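Local coordinates for EmGH1 (Erythrobacter marinus, PDB 5Z87), which probably hydrolyses beta-glucosides such as cellobiose, as a member of glycosyl hydrolase family 3, at residues Asp298-Arg301 with Asp302-Phe306; Gln240-Gly243 with Gly244-Phe247. All coordinates share one frame; numbering follows the deposited sequence.

Contact 1 of 2, residues Asp298-Arg301 with Asp302-Phe306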
ATOM      1  N   ASP A 298      19.872 -17.147   6.887  1.00 21.39           N
ATOM      2  CA  ASP A 298      20.427 -17.296   5.547  1.00 24.84           C
ATOM      3  C   ASP A 298      21.071 -16.006   5.064  1.00 25.15           C
ATOM      4  O   ASP A 298      22.188 -16.018   4.532  1.00 28.81           O
ATOM      5  CB  ASP A 298      19.338 -17.750   4.572  1.00 23.20           C
ATOM      6  CG  ASP A 298      18.723 -19.089   4.964  1.00 31.65           C
ATOM      7  OD1 ASP A 298      19.072 -19.617   6.040  1.00 31.89           O
ATOM      8  OD2 ASP A 298      17.887 -19.607   4.191  1.00 46.36           O
ATOM      9  N   VAL A 299      20.375 -14.882   5.230  1.00 25.47           N
ATOM     10  CA  VAL A 299      20.916 -13.603   4.784  1.00 22.54           C
ATOM     11  C   VAL A 299      21.923 -13.059   5.791  1.00 19.21           C
ATOM     12  O   VAL A 299      23.047 -12.692   5.434  1.00 21.68           O
ATOM     13  CB  VAL A 299      19.777 -12.598   4.540  1.00 24.19           C
ATOM     14  CG1 VAL A 299      20.328 -11.191   4.474  1.00 17.34           C
ATOM     15  CG2 VAL A 299      19.019 -12.948   3.257  1.00 16.90           C
ATOM     16  N   LEU A 300      21.529 -12.993   7.061  1.00 20.37           N
ATOM     17  CA  LEU A 300      22.318 -12.255   8.037  1.00 24.32           C
ATOM     18  C   LEU A 300      23.584 -13.020   8.411  1.00 21.83           C
ATOM     19  O   LEU A 300      24.680 -12.456   8.395  1.00 19.44           O
ATOM     20  CB  LEU A 300      21.465 -11.953   9.263  1.00 21.33           C
ATOM     21  CG  LEU A 300      22.076 -11.133  10.402  1.00 21.86           C
ATOM     22  CD1 LEU A 300      22.557  -9.772   9.937  1.00 19.99           C
ATOM     23  CD2 LEU A 300      21.041 -11.000  11.490  1.00 14.13           C
ATOM     24  N   ARG A 301      23.452 -14.318   8.706  1.00 20.73           N
ATOM     25  CA  ARG A 301      24.600 -15.150   9.065  1.00 26.72           C
ATOM     26  C   ARG A 301      25.352 -15.649   7.834  1.00 23.11           C
ATOM     27  O   ARG A 301      26.557 -15.419   7.699  1.00 24.70           O
ATOM     28  CB  ARG A 301      24.148 -16.336   9.925  1.00 18.49           C
ATOM     29  CG  ARG A 301      23.494 -15.926  11.226  1.00 16.54           C
ATOM     30  CD  ARG A 301      24.390 -15.013  12.045  1.00 21.20           C
ATOM     31  NE  ARG A 301      23.718 -14.556  13.264  1.00 24.27           N
ATOM     32  CZ  ARG A 301      24.312 -13.897  14.252  1.00 25.97           C
ATOM     33  NH1 ARG A 301      23.592 -13.540  15.308  1.00 24.95           N
ATOM     34  NH2 ARG A 301      25.616 -13.593  14.185  1.00 18.55           N
ATOM     35  N   ASP A 302      24.655 -16.333   6.922  1.00 23.93           N
ATOM     36  CA  ASP A 302      25.340 -17.013   5.824  1.00 24.71           C
ATOM     37  C   ASP A 302      25.773 -16.040   4.736  1.00 25.47           C
ATOM     38  O   ASP A 302      26.928 -16.064   4.305  1.00 26.82           O
ATOM     39  CB  ASP A 302      24.447 -18.109   5.222  1.00 27.41           C
ATOM     40  CG  ASP A 302      24.158 -19.246   6.196  1.00 32.04           C
ATOM     41  OD1 ASP A 302      24.793 -19.304   7.274  1.00 32.92           O
ATOM     42  OD2 ASP A 302      23.281 -20.080   5.880  1.00 35.27           O
ATOM     43  N   ASP A 303      24.861 -15.193   4.252  1.00 26.27           N
ATOM     44  CA  ASP A 303      25.218 -14.306   3.144  1.00 21.40           C
ATOM     45  C   ASP A 303      26.152 -13.193   3.605  1.00 20.06           C
ATOM     46  O   ASP A 303      27.135 -12.880   2.930  1.00 23.30           O
ATOM     47  CB  ASP A 303      23.970 -13.684   2.512  1.00 28.30           C
ATOM     48  CG  ASP A 303      23.170 -14.656   1.660  1.00 29.92           C
ATOM     49  OD1 ASP A 303      23.585 -15.815   1.450  1.00 28.35           O
ATOM     50  OD2 ASP A 303      22.098 -14.230   1.185  1.00 30.72           O
ATOM     51  N   TRP A 304      25.842 -12.559   4.736  1.00 15.85           N
ATOM     52  CA  TRP A 304      26.578 -11.370   5.156  1.00 22.92           C
ATOM     53  C   TRP A 304      27.694 -11.652   6.150  1.00 20.70           C
ATOM     54  O   TRP A 304      28.537 -10.775   6.358  1.00 20.27           O
ATOM     55  CB  TRP A 304      25.641 -10.337   5.797  1.00 19.03           C
ATOM     56  CG  TRP A 304      24.589  -9.776   4.878  1.00 21.40           C
ATOM     57  CD1 TRP A 304      24.456  -9.985   3.529  1.00 22.86           C
ATOM     58  CD2 TRP A 304      23.517  -8.912   5.258  1.00 16.45           C
ATOM     59  NE1 TRP A 304      23.362  -9.298   3.049  1.00 23.56           N
ATOM     60  CE2 TRP A 304      22.771  -8.629   4.089  1.00 24.38           C
ATOM     61  CE3 TRP A 304      23.118  -8.344   6.471  1.00 20.11           C
ATOM     62  CZ2 TRP A 304      21.639  -7.809   4.103  1.00 18.54           C
ATOM     63  CZ3 TRP A 304      21.992  -7.529   6.487  1.00 18.94           C
ATOM     64  CH2 TRP A 304      21.266  -7.271   5.305  1.00 19.45           C
ATOM     65  N   GLY A 305      27.685 -12.812   6.808  1.00 18.66           N
ATOM     66  CA  GLY A 305      28.744 -13.158   7.731  1.00 20.04           C
ATOM     67  C   GLY A 305      28.665 -12.488   9.077  1.00 25.20           C
ATOM     68  O   GLY A 305      29.699 -12.350   9.744  1.00 24.38           O
ATOM     69  N   PHE A 306      27.467 -12.072   9.504  1.00 19.75           N
ATOM     70  CA  PHE A 306      27.308 -11.413  10.796  1.00 19.08           C
ATOM     71  C   PHE A 306      27.765 -12.317  11.941  1.00 24.27           C
ATOM     72  O   PHE A 306      27.390 -13.492  12.019  1.00 21.20           O
ATOM     73  CB  PHE A 306      25.846 -11.022  10.993  1.00 18.92           C
ATOM     74  CG  PHE A 306      25.564 -10.262  12.275  1.00 15.45           C
ATOM     75  CD1 PHE A 306      26.303  -9.143  12.623  1.00 19.16           C
ATOM     76  CD2 PHE A 306      24.513 -10.650  13.100  1.00 20.07           C
ATOM     77  CE1 PHE A 306      26.007  -8.432  13.792  1.00 18.70           C
ATOM     78  CE2 PHE A 306      24.214  -9.962  14.256  1.00 15.37           C
ATOM     79  CZ  PHE A 306      24.951  -8.839  14.598  1.00 21.62           C
TER
HETATM   80  O   HOH W   1      27.915 -15.507  10.425  1.00 25.25           O
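With chi1 near 180° in both (-178° in Leu300), the side chains of Leu300 and Phe306 run alongside each other, Leu300 CG 3.7 Å from Phe306 CD2. Arg301 instead bends at chi2 (-55°), which brings its guanidinium back beside Phe306. Phe306 CD2 sits above one face of the guanidinium, toward its rim, 3.3 Å from Arg301 NH2, and the two planes are 29° apart. The same NH2 donates to Phe306 O (2.8 Å); the oxygen lies at the edge of the guanidinium, in its plane, while the nitrogen stands well above the carbonyl plane. One water donates to both Phe306 O and Arg301 O, giving the Phe306 carbonyl a second donor. Beyond the segments, Arg301 NH1 forms a salt bridge with Asp343 and a hydrogen bond to Gly308 O. This is the last turn of helix 293-303, where the chain reverses toward strand 309-311 of the TIM barrel. The helix widens before it ends: Asp303 N and Trp304 N bond to the carbonyls of Asp298 and Val299, five residues back, as in a pi-type turn. Gly305, with positive phi, is the first residue to leave helical geometry, and its N-H makes a weak bond to Arg301 O. Phe306 N then reaches back to Leu300 O at 3.0 Å. On the buried side, Val299 CG1 lies over the face of the Trp304 six-membered ring in a CH-pi contact, 3.8 Å from its centroid, while Leu300 CD1 meets Trp304 CE3 at 3.8 Å. Trp304 and Phe306 also pack against helix 263-270. Among the acids of the more exposed side, Asp298 OD1 and Asp302 OD2 are 4.2 Å apart, like charges that probably repel mildly.

Contact 2 of 2, residues Gln240-Gly243 with Gly244-Phe247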
ATOM      1  N   GLN A 240       7.379  -0.442   6.188  1.00 17.18           N
ATOM      2  CA  GLN A 240       6.463  -0.638   5.071  1.00 20.05           C
ATOM      3  C   GLN A 240       5.108  -1.176   5.513  1.00 16.16           C
ATOM      4  O   GLN A 240       4.321  -1.603   4.663  1.00 16.64           O
ATOM      5  CB  GLN A 240       7.096  -1.569   4.019  1.00 12.54           C
ATOM      6  CG  GLN A 240       8.221  -0.929   3.197  1.00 14.20           C
ATOM      7  CD  GLN A 240       9.385  -0.415   4.070  1.00 18.92           C
ATOM      8  OE1 GLN A 240      10.090  -1.198   4.692  1.00 18.05           O
ATOM      9  NE2 GLN A 240       9.574   0.908   4.115  1.00 17.97           N
ATOM     10  N   GLY A 241       4.816  -1.168   6.818  1.00 15.33           N
ATOM     11  CA  GLY A 241       3.540  -1.683   7.285  1.00 16.28           C
ATOM     12  C   GLY A 241       2.355  -1.049   6.572  1.00 18.28           C
ATOM     13  O   GLY A 241       2.353   0.167   6.335  1.00 20.49           O
ATOM     14  N   ILE A 242       1.359  -1.853   6.194  1.00 14.20           N
ATOM     15  CA  ILE A 242       0.256  -1.317   5.408  1.00 16.15           C
ATOM     16  C   ILE A 242      -0.525  -0.311   6.240  1.00 17.05           C
ATOM     17  O   ILE A 242      -0.539  -0.362   7.478  1.00 17.15           O
ATOM     18  CB  ILE A 242      -0.673  -2.429   4.884  1.00 18.16           C
ATOM     19  CG1 ILE A 242      -1.280  -3.236   6.043  1.00 15.78           C
ATOM     20  CG2 ILE A 242       0.048  -3.287   3.860  1.00 19.62           C
ATOM     21  CD1 ILE A 242      -2.244  -4.364   5.583  1.00 15.68           C
ATOM     22  N   GLY A 243      -1.164   0.633   5.549  1.00 20.24           N
ATOM     23  CA  GLY A 243      -1.953   1.645   6.211  1.00 17.71           C
ATOM     24  C   GLY A 243      -1.159   2.665   6.990  1.00 18.88           C
ATOM     25  O   GLY A 243      -1.767   3.580   7.557  1.00 16.89           O
ATOM     26  N   GLY A 244       0.176   2.559   7.005  1.00 13.73           N
ATOM     27  CA  GLY A 244       0.974   3.340   7.915  1.00 12.68           C
ATOM     28  C   GLY A 244       0.730   2.977   9.351  1.00 16.58           C
ATOM     29  O   GLY A 244       1.004   3.773  10.246  1.00 21.17           O
ATOM     30  N   ARG A 245       0.199   1.787   9.591  1.00 14.64           N
ATOM     31  CA  ARG A 245      -0.215   1.370  10.912  1.00 20.38           C
ATOM     32  C   ARG A 245       0.901   0.567  11.569  1.00 22.44           C
ATOM     33  O   ARG A 245       1.425  -0.387  10.973  1.00 21.45           O
ATOM     34  CB  ARG A 245      -1.507   0.567  10.814  1.00 18.28           C
ATOM     35  CG  ARG A 245      -2.619   1.365  10.132  1.00 20.76           C
ATOM     36  CD  ARG A 245      -3.966   0.630  10.203  1.00 14.40           C
ATOM     37  NE  ARG A 245      -4.034  -0.527   9.308  1.00 18.59           N
ATOM     38  CZ  ARG A 245      -4.674  -0.540   8.135  1.00 16.80           C
ATOM     39  NH1 ARG A 245      -5.276   0.553   7.708  1.00 16.23           N
ATOM     40  NH2 ARG A 245      -4.710  -1.644   7.384  1.00 17.34           N
ATOM     41  N   ASN A 246       1.287   0.985  12.772  1.00 17.79           N
ATOM     42  CA  ASN A 246       2.332   0.294  13.511  1.00 22.56           C
ATOM     43  C   ASN A 246       1.922  -1.152  13.754  1.00 17.73           C
ATOM     44  O   ASN A 246       0.773  -1.433  14.097  1.00 22.59           O
ATOM     45  CB  ASN A 246       2.586   1.016  14.835  1.00 22.55           C
ATOM     46  CG  ASN A 246       3.969   0.739  15.405  1.00 21.16           C
ATOM     47  OD1 ASN A 246       4.953   0.669  14.673  1.00 21.03           O
ATOM     48  ND2 ASN A 246       4.041   0.582  16.724  1.00 19.68           N
ATOM     49  N   PHE A 247       2.862  -2.074  13.540  1.00 20.72           N
ATOM     50  CA  PHE A 247       2.744  -3.526  13.682  1.00 21.20           C
ATOM     51  C   PHE A 247       2.161  -4.210  12.433  1.00 26.27           C
ATOM     52  O   PHE A 247       2.207  -5.433  12.359  1.00 20.36           O
ATOM     53  CB  PHE A 247       1.895  -3.976  14.889  1.00 22.13           C
ATOM     54  CG  PHE A 247       2.554  -3.781  16.226  1.00 23.49           C
ATOM     55  CD1 PHE A 247       2.417  -2.574  16.918  1.00 22.56           C
ATOM     56  CD2 PHE A 247       3.262  -4.825  16.823  1.00 20.88           C
ATOM     57  CE1 PHE A 247       3.003  -2.392  18.163  1.00 21.46           C
ATOM     58  CE2 PHE A 247       3.859  -4.662  18.065  1.00 20.62           C
ATOM     59  CZ  PHE A 247       3.736  -3.440  18.739  1.00 27.22           C
TER
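Arg245 turns back over the backbone of Ile242 and Gly243, its backbone N donating to Ile242 O at 3.1 Å and nearly straight at the hydrogen (167°), although the nitrogen stands above the carbonyl plane. One face of the guanidinium lies over Gly243 CA, 3.8 Å from NH1, with Ile242 O on the same face. The bend at chi3 (-73°) swings the group round to this position and brings NH2 within 4.0 Å of Ile242 CG1. A weak bond from Gly244 N to Gly241 O (3.3 Å) closes the preceding turn, so two beta turns overlap: a type II turn over Gly241-Gly244, then one close to type I' over Ile242-Arg245 with positive phi at both central glycines.

The polar end of Arg245 is held by the second subunit. Its Gly646 O accepts from Arg245 NE, its Pro637 O from NH2, and its Tyr651 OH is bonded by both NH1 and Gly243 O. Replacing Arg245 by alanine is likely to leave the carbonyls of Gly646 and Pro637 of the second subunit without these donors, cost Tyr651 of that subunit one partner, and open a gap over Gly243. Further along, Asn246 bonds to Trp190 and Ala542, and Phe247 stacks on His281, a residue of the pocket that holds dithiothreitol, while meeting Phe648 of the second subunit edge-to-face. Each guanidinium nitrogen thus has a neutral oxygen from the partner subunit, consistent with a buried cation that is probably stabilised in good part by dipoles at the dimer interface.

From the N terminus, contact 2 comes first: after strand 229-235 of the parallel sheet, residues 241-245 make two overlapping beta turns within the long loop leading to helix 254-261. The chain then runs through helices 254-261 and 263-270 and strand 276-279 before helix 293-303 ends in contact 1, just ahead of strand 309-311. Each contact closes only its own local turn; they follow in series, neither nested nor crossed, with the centres of contacts 1 and 2 about 27 Å apart. Contact 2 joins a strand-to-helix loop of the barrel to the second subunit, whereas contact 1 fixes a helix-to-strand turn against helix 263-270 and strand 309-311 within one chain.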